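Local structure of Sf11-rnase (1IOO) at residues Thr56-Met59 with Leu60-Asp64; Glu73-Tyr76 with Gly77-Gln81; Arg98-Gln101 with Asn102-Phe105. The protein cleaves RNA as a secreted, glycosylated T2-family ribonuclease of the tobacco style, where it is associated with gametophytic self-incompatibility. One frame throughout, in Å; residues are numbered along the deposited sequence.

Contact 1. Residues Thr56-Met59 with Leu60-Asp64; sequences TGKM and LNDLD
Lys58 and Asp62, one helical turn apart, form a salt bridge on the first turns of helix 57-66, with Lys58 NZ 2.6 Å from Asp62 OD2. The lysine reaches its mate by an almost fully extended chain: CG stands anti to the backbone N (chi1 -176°), the next two torsions are also extended, and only the last one bends, folding NZ over toward the carboxylate. NZ meets OD2 on its syn lone pair, the side of the other carboxylate oxygen, and Lys58 CG also passes 3.5 Å from the same OD2.

Beneath this bridge the backbone is satisfied in the i to i+4 pattern of an alpha-helix. Asn61 N donates to Gly57 O at 3.0 Å, in the carbonyl plane. Asp62 N gives Lys58 O a 2.8 Å bond lying nearly along the C=O axis, whereas Leu63 N approaches Met59 O from 25° outside the carbonyl plane. The first bond of the series, Leu60 N to Thr56 O, is weak at 3.4 Å.

Asn61 turns its polar end to helix 74-80, where OD1 accepts from Arg78 NH1. On the apolar side Met59 and Leu63 cross at a slant, CG of the methionine lying 3.8 Å from Leu63 CD1, and both side chains touch Leu109 of helix 101-113.

The helix is therefore two-sided. Its ionic pair lies toward the outer side, Asp62 only partly exposed and Lys58 near the xylose of the N-linked glycan, and with the charges matched within one turn, Lys58 probably stabilises the ionised form of Asp62.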
loop_
_atom_site.group_PDB
_atom_site.type_symbol
_atom_site.label_atom_id
_atom_site.label_comp_id
_atom_site.label_asym_id
_atom_site.label_seq_id
_atom_site.Cartn_x
_atom_site.Cartn_y
_atom_site.Cartn_z
ATOM N N THR A 56 -17.714 12.008 -0.687
ATOM C CA THR A 56 -19.083 11.550 -0.499
ATOM C C THR A 56 -19.473 10.582 -1.603
ATOM O O THR A 56 -18.711 10.363 -2.544
ATOM C CB THR A 56 -20.104 12.717 -0.537
ATOM O OG1 THR A 56 -20.047 13.363 -1.817
ATOM C CG2 THR A 56 -19.809 13.730 0.558
ATOM N N GLY A 57 -20.651 9.985 -1.465
ATOM C CA GLY A 57 -21.161 9.081 -2.483
ATOM C C GLY A 57 -20.315 7.908 -2.942
ATOM O O GLY A 57 -19.793 7.144 -2.130
ATOM N N LYS A 58 -20.181 7.767 -4.259
ATOM C CA LYS A 58 -19.438 6.653 -4.844
ATOM C C LYS A 58 -17.981 6.633 -4.406
ATOM O O LYS A 58 -17.476 5.594 -3.985
ATOM C CB LYS A 58 -19.500 6.693 -6.373
ATOM C CG LYS A 58 -18.819 5.502 -7.037
ATOM C CD LYS A 58 -18.842 5.622 -8.552
ATOM C CE LYS A 58 -18.235 4.398 -9.224
ATOM N NZ LYS A 58 -16.796 4.201 -8.888
ATOM N N MET A 59 -17.294 7.765 -4.534
ATOM C CA MET A 59 -15.888 7.828 -4.145
ATOM C C MET A 59 -15.707 7.403 -2.694
ATOM O O MET A 59 -14.763 6.686 -2.359
ATOM C CB MET A 59 -15.326 9.239 -4.355
ATOM C CG MET A 59 -13.850 9.388 -3.987
ATOM S SD MET A 59 -12.717 8.307 -4.919
ATOM C CE MET A 59 -12.172 9.421 -6.200
ATOM N N LEU A 60 -16.618 7.845 -1.832
ATOM C CA LEU A 60 -16.552 7.488 -0.427
ATOM C C LEU A 60 -16.717 5.980 -0.237
ATOM O O LEU A 60 -15.959 5.358 0.504
ATOM C CB LEU A 60 -17.613 8.255 0.374
ATOM C CG LEU A 60 -17.755 7.903 1.859
ATOM C CD1 LEU A 60 -16.401 7.948 2.560
ATOM C CD2 LEU A 60 -18.716 8.889 2.501
ATOM N N ASN A 61 -17.699 5.391 -0.916
ATOM C CA ASN A 61 -17.909 3.953 -0.807
ATOM C C ASN A 61 -16.726 3.180 -1.372
ATOM O O ASN A 61 -16.330 2.150 -0.828
ATOM C CB ASN A 61 -19.180 3.519 -1.541
ATOM C CG ASN A 61 -20.437 3.962 -0.831
ATOM O OD1 ASN A 61 -20.509 3.942 0.399
ATOM N ND2 ASN A 61 -21.447 4.351 -1.602
ATOM N N ASP A 62 -16.166 3.673 -2.472
ATOM C CA ASP A 62 -15.026 3.014 -3.096
ATOM C C ASP A 62 -13.809 3.036 -2.181
ATOM O O ASP A 62 -13.127 2.025 -2.018
ATOM C CB ASP A 62 -14.659 3.676 -4.431
ATOM C CG ASP A 62 -15.654 3.368 -5.542
ATOM O OD1 ASP A 62 -16.402 2.378 -5.430
ATOM O OD2 ASP A 62 -15.670 4.113 -6.542
ATOM N N LEU A 63 -13.554 4.186 -1.563
ATOM C CA LEU A 63 -12.399 4.323 -0.689
ATOM C C LEU A 63 -12.566 3.535 0.600
ATOM O O LEU A 63 -11.608 2.947 1.093
ATOM C CB LEU A 63 -12.129 5.796 -0.378
ATOM C CG LEU A 63 -11.556 6.579 -1.564
ATOM C CD1 LEU A 63 -11.541 8.065 -1.227
ATOM C CD2 LEU A 63 -10.156 6.066 -1.890
ATOM N N ASP A 64 -13.776 3.513 1.151
ATOM C CA ASP A 64 -13.985 2.776 2.391
ATOM C C ASP A 64 -13.681 1.298 2.210
ATOM O O ASP A 64 -13.267 0.622 3.150
ATOM C CB ASP A 64 -15.404 2.938 2.925
ATOM C CG ASP A 64 -15.574 2.271 4.271
ATOM O OD1 ASP A 64 -16.271 1.237 4.357
ATOM O OD2 ASP A 64 -14.978 2.764 5.247
#

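Contact 2. Residues Glu73-Tyr76 with Gly77-Gln81; sequences EQDY and GRTEQ
Tyr76 lays its ring over Glu80 within the short alpha-helix 74-80, which follows helix 57-66 in this T2-type ribonuclease and has Glu73 as its N-cap residue. The aromatic contact is a CH-pi interaction: Glu80 CG sits over one face, 3.8 Å from the ring centroid and displaced toward the rim, where it comes within 3.4 Å of Tyr76 CE1. With Tyr76 CG anti to the backbone N (chi1 -169°), the ring swings forward along the helix to meet the glutamate one turn on. The two side chains cross at about a right angle, and CB and CG of Glu80 make the contact with the ring.

Backbone hydrogen bonds make up the second group. Gly77, Arg78, Thr79 and Glu80 donate in turn to the carbonyls of Glu73, Gln74, Asp75 and Tyr76. Gly77 is buried, and its own carbonyl accepts from NE2 of Gln69, a residue assigned by similarity to RNA binding.

Polar side chains form the third group. The aliphatic parts of Gln74 and Arg78 run alongside each other, CG of the former 3.8 Å from CD of the latter, with amide and guanidinium planes 73° apart. A water joins their polar ends, accepting from Gln74 NE2 at 2.9 Å and, more weakly, from Arg78 NH1, which also bonds Asn61 of helix 57-66. At the helix end Gln81 adopts positive phi, and its NE2 turns back to donate to Arg78 O at 3.0 Å; NE2 also bonds Phe55 O, and OE1 bonds Tyr52 OH.

Asp75 O is gripped twice: Thr79 N bonds it at 2.9 Å, and Thr79 OG1, also 2.9 Å away, donates to it from above the carbonyl plane.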
loop_
_atom_site.group_PDB
_atom_site.type_symbol
_atom_site.label_atom_id
_atom_site.label_comp_id
_atom_site.label_asym_id
_atom_site.label_seq_id
_atom_site.Cartn_x
_atom_site.Cartn_y
_atom_site.Cartn_z
ATOM N N GLU A 73 -13.302 3.320 13.509
ATOM C CA GLU A 73 -14.651 2.828 13.324
ATOM C C GLU A 73 -15.158 3.262 11.953
ATOM O O GLU A 73 -14.728 4.294 11.431
ATOM C CB GLU A 73 -15.570 3.403 14.405
ATOM C CG GLU A 73 -15.268 2.954 15.836
ATOM C CD GLU A 73 -14.300 3.872 16.590
ATOM O OE1 GLU A 73 -14.407 3.932 17.835
ATOM O OE2 GLU A 73 -13.437 4.519 15.956
ATOM N N GLN A 74 -16.066 2.488 11.372
ATOM C CA GLN A 74 -16.591 2.803 10.051
ATOM C C GLN A 74 -17.241 4.190 9.995
ATOM O O GLN A 74 -16.997 4.949 9.058
ATOM C CB GLN A 74 -17.603 1.742 9.607
ATOM C CG GLN A 74 -18.172 2.012 8.230
ATOM C CD GLN A 74 -18.896 0.814 7.657
ATOM O OE1 GLN A 74 -19.326 -0.073 8.391
ATOM N NE2 GLN A 74 -19.042 0.787 6.338
ATOM N N ASP A 75 -18.064 4.527 10.986
ATOM C CA ASP A 75 -18.741 5.824 10.977
ATOM C C ASP A 75 -17.739 6.974 11.010
ATOM O O ASP A 75 -17.796 7.878 10.175
ATOM C CB ASP A 75 -19.730 5.936 12.142
ATOM C CG ASP A 75 -20.532 7.229 12.103
ATOM O OD1 ASP A 75 -20.860 7.703 10.993
ATOM O OD2 ASP A 75 -20.848 7.768 13.183
ATOM N N TYR A 76 -16.812 6.935 11.962
ATOM C CA TYR A 76 -15.801 7.986 12.057
ATOM C C TYR A 76 -14.948 8.034 10.788
ATOM O O TYR A 76 -14.630 9.109 10.274
ATOM C CB TYR A 76 -14.896 7.755 13.271
ATOM C CG TYR A 76 -14.011 8.942 13.557
ATOM C CD1 TYR A 76 -14.504 10.038 14.264
ATOM C CD2 TYR A 76 -12.707 9.005 13.064
ATOM C CE1 TYR A 76 -13.730 11.170 14.472
ATOM C CE2 TYR A 76 -11.920 10.138 13.264
ATOM C CZ TYR A 76 -12.442 11.216 13.968
ATOM O OH TYR A 76 -11.677 12.350 14.147
ATOM N N GLY A 77 -14.574 6.862 10.289
ATOM C CA GLY A 77 -13.775 6.808 9.083
ATOM C C GLY A 77 -14.458 7.464 7.895
ATOM O O GLY A 77 -13.842 8.250 7.177
ATOM N N ARG A 78 -15.737 7.157 7.699
ATOM C CA ARG A 78 -16.492 7.686 6.567
ATOM C C ARG A 78 -16.796 9.172 6.718
ATOM O O ARG A 78 -16.858 9.903 5.730
ATOM C CB ARG A 78 -17.811 6.928 6.415
ATOM C CG ARG A 78 -17.677 5.500 5.904
ATOM C CD ARG A 78 -19.041 4.831 5.858
ATOM N NE ARG A 78 -19.937 5.517 4.934
ATOM C CZ ARG A 78 -19.992 5.274 3.628
ATOM N NH1 ARG A 78 -19.210 4.350 3.089
ATOM N NH2 ARG A 78 -20.817 5.974 2.856
ATOM N N THR A 79 -16.974 9.614 7.958
ATOM C CA THR A 79 -17.332 11.000 8.232
ATOM C C THR A 79 -16.119 11.927 8.309
ATOM O O THR A 79 -16.065 12.941 7.610
ATOM C CB THR A 79 -18.117 11.118 9.562
ATOM O OG1 THR A 79 -19.299 10.311 9.490
ATOM C CG2 THR A 79 -18.523 12.565 9.813
ATOM N N GLU A 80 -15.143 11.581 9.144
ATOM C CA GLU A 80 -13.992 12.456 9.355
ATOM C C GLU A 80 -12.792 12.093 8.480
ATOM O O GLU A 80 -11.844 12.874 8.380
ATOM C CB GLU A 80 -13.617 12.481 10.835
ATOM C CG GLU A 80 -14.776 12.876 11.751
ATOM C CD GLU A 80 -15.528 14.108 11.269
ATOM O OE1 GLU A 80 -14.878 15.070 10.818
ATOM O OE2 GLU A 80 -16.773 14.116 11.351
ATOM N N GLN A 81 -12.816 10.905 7.878
ATOM C CA GLN A 81 -11.768 10.480 6.934
ATOM C C GLN A 81 -10.353 10.867 7.415
ATOM O O GLN A 81 -9.553 11.430 6.662
ATOM C CB GLN A 81 -12.094 11.133 5.580
ATOM C CG GLN A 81 -13.532 10.800 5.145
ATOM C CD GLN A 81 -14.023 11.517 3.907
ATOM O OE1 GLN A 81 -13.248 12.041 3.108
ATOM N NE2 GLN A 81 -15.341 11.529 3.736
HETATM O O HOH W 1 -18.786 1.857 3.695
#

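Contact 3. Residues Arg98-Gln101 with Asn102-Phe105; sequences RYNQ and NTYF
Asn102, second residue of helix 101-113, brings its CB to 3.3 Å from OD1 of Asn100, the N-cap residue. Thr103 completes a capping box: its N donates to Asn100 OD1 at 2.8 Å, while Asn100 N donates to Thr103 OG1, also at 2.8 Å. CG of Asn100 and OG1 of Thr103 both sit between the backbone N and the carbonyl carbon (chi1 55° and 58°), which turns each side-chain oxygen back to the other residue's backbone N-H. A water links Thr103 OG1 to Arg98 O.

Tyr104 N bonds Asn100 O, and Tyr104 CB packs 4.1 Å from Tyr99 CB. Phe105 N reaches Gln101 O at 3.2 Å in a nearly straight bond (175°), and that oxygen also lies at the edge of the phenylalanine ring, 3.2 Å from CD1. Replacing Phe105 by an alanine would probably open a gap beside Gln101 CG and take from Phe55 and Trp67 the ring they pack against here.

Beyond the cap, Tyr104 touches the catalytic His91 of helix 82-92 and its OH donates to Leu34 O on strand 30-37, while Phe105 packs on Leu63 of helix 57-66.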
loop_
_atom_site.group_PDB
_atom_site.type_symbol
_atom_site.label_atom_id
_atom_site.label_comp_id
_atom_site.label_asym_id
_atom_site.label_seq_id
_atom_site.Cartn_x
_atom_site.Cartn_y
_atom_site.Cartn_z
ATOM N N ARG A 98 0.568 17.079 -11.340
ATOM C CA ARG A 98 -0.128 16.151 -12.216
ATOM C C ARG A 98 -1.475 15.722 -11.648
ATOM O O ARG A 98 -2.345 15.271 -12.393
ATOM C CB ARG A 98 0.712 14.889 -12.436
ATOM C CG ARG A 98 2.060 15.087 -13.105
ATOM C CD ARG A 98 2.664 13.722 -13.426
ATOM N NE ARG A 98 3.974 13.801 -14.074
ATOM C CZ ARG A 98 5.089 14.193 -13.466
ATOM N NH1 ARG A 98 5.065 14.548 -12.187
ATOM N NH2 ARG A 98 6.235 14.215 -14.135
ATOM N N TYR A 99 -1.666 15.877 -10.342
ATOM C CA TYR A 99 -2.904 15.396 -9.737
ATOM C C TYR A 99 -3.541 16.389 -8.783
ATOM O O TYR A 99 -2.878 17.243 -8.196
ATOM C CB TYR A 99 -2.643 14.113 -8.931
ATOM C CG TYR A 99 -1.903 13.054 -9.695
ATOM C CD1 TYR A 99 -0.514 12.959 -9.626
ATOM C CD2 TYR A 99 -2.582 12.198 -10.553
ATOM C CE1 TYR A 99 0.179 12.046 -10.402
ATOM C CE2 TYR A 99 -1.900 11.287 -11.333
ATOM C CZ TYR A 99 -0.520 11.218 -11.256
ATOM O OH TYR A 99 0.151 10.342 -12.073
ATOM N N ASN A 100 -4.857 16.273 -8.663
ATOM C CA ASN A 100 -5.605 17.007 -7.667
ATOM C C ASN A 100 -6.125 16.001 -6.651
ATOM O O ASN A 100 -5.846 14.809 -6.787
ATOM C CB ASN A 100 -6.748 17.828 -8.292
ATOM C CG ASN A 100 -7.687 16.993 -9.135
ATOM O OD1 ASN A 100 -8.200 15.970 -8.688
ATOM N ND2 ASN A 100 -7.934 17.440 -10.361
ATOM N N GLN A 101 -6.856 16.438 -5.635
ATOM C CA GLN A 101 -7.314 15.478 -4.638
ATOM C C GLN A 101 -8.094 14.331 -5.276
ATOM O O GLN A 101 -7.864 13.162 -4.966
ATOM C CB GLN A 101 -8.185 16.139 -3.576
ATOM C CG GLN A 101 -8.511 15.179 -2.444
ATOM C CD GLN A 101 -9.472 15.765 -1.443
ATOM O OE1 GLN A 101 -9.407 16.954 -1.132
ATOM N NE2 GLN A 101 -10.365 14.933 -0.920
ATOM N N ASN A 102 -9.006 14.670 -6.178
ATOM C CA ASN A 102 -9.848 13.672 -6.824
ATOM C C ASN A 102 -9.052 12.705 -7.704
ATOM O O ASN A 102 -9.289 11.497 -7.663
ATOM C CB ASN A 102 -10.938 14.353 -7.653
ATOM C CG ASN A 102 -12.014 14.982 -6.794
ATOM O OD1 ASN A 102 -12.854 15.739 -7.282
ATOM N ND2 ASN A 102 -12.009 14.657 -5.506
ATOM N N THR A 103 -8.121 13.219 -8.503
ATOM C CA THR A 103 -7.369 12.340 -9.394
ATOM C C THR A 103 -6.273 11.581 -8.652
ATOM O O THR A 103 -5.843 10.521 -9.100
ATOM C CB THR A 103 -6.807 13.096 -10.600
ATOM O OG1 THR A 103 -5.962 14.156 -10.161
ATOM C CG2 THR A 103 -7.953 13.679 -11.415
ATOM N N TYR A 104 -5.826 12.111 -7.518
ATOM C CA TYR A 104 -4.844 11.403 -6.707
ATOM C C TYR A 104 -5.472 10.146 -6.106
ATOM O O TYR A 104 -4.937 9.040 -6.237
ATOM C CB TYR A 104 -4.309 12.315 -5.601
ATOM C CG TYR A 104 -3.479 11.599 -4.553
ATOM C CD1 TYR A 104 -4.022 11.284 -3.311
ATOM C CD2 TYR A 104 -2.148 11.260 -4.799
ATOM C CE1 TYR A 104 -3.263 10.654 -2.328
ATOM C CE2 TYR A 104 -1.371 10.622 -3.819
ATOM C CZ TYR A 104 -1.941 10.325 -2.584
ATOM O OH TYR A 104 -1.206 9.694 -1.601
ATOM N N PHE A 105 -6.626 10.306 -5.467
ATOM C CA PHE A 105 -7.312 9.149 -4.913
ATOM C C PHE A 105 -7.850 8.250 -6.026
ATOM O O PHE A 105 -7.847 7.028 -5.897
ATOM C CB PHE A 105 -8.425 9.578 -3.954
ATOM C CG PHE A 105 -7.915 9.988 -2.603
ATOM C CD1 PHE A 105 -7.552 11.309 -2.342
ATOM C CD2 PHE A 105 -7.735 9.035 -1.609
ATOM C CE1 PHE A 105 -7.015 11.675 -1.114
ATOM C CE2 PHE A 105 -7.195 9.385 -0.371
ATOM C CZ PHE A 105 -6.834 10.708 -0.122
HETATM O O HOH W 2 -5.052 15.467 -12.476
#

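In the fold
All three are local contacts within a helix or at its start, and each mixes an exposed side with a buried one. Helix 57-66 is the common neighbour. Contact 1 meets contact 2 mainly through polar groups, and meets contact 3 through apolar ones, with Leu63 CD2 3.8 Å from Phe105 CD2. Contacts 2 and 3 do not touch, their nearest atoms being about 6 Å apart. The chemistry follows position: an ionic pair on the outer side of contact 1, CH-pi and water-mediated links on the more peripheral contact 2, and in contact 3 a capping box at the start of helix 101-113, whose Tyr104 reaches the active-site His91, while Phe105 packs in the core.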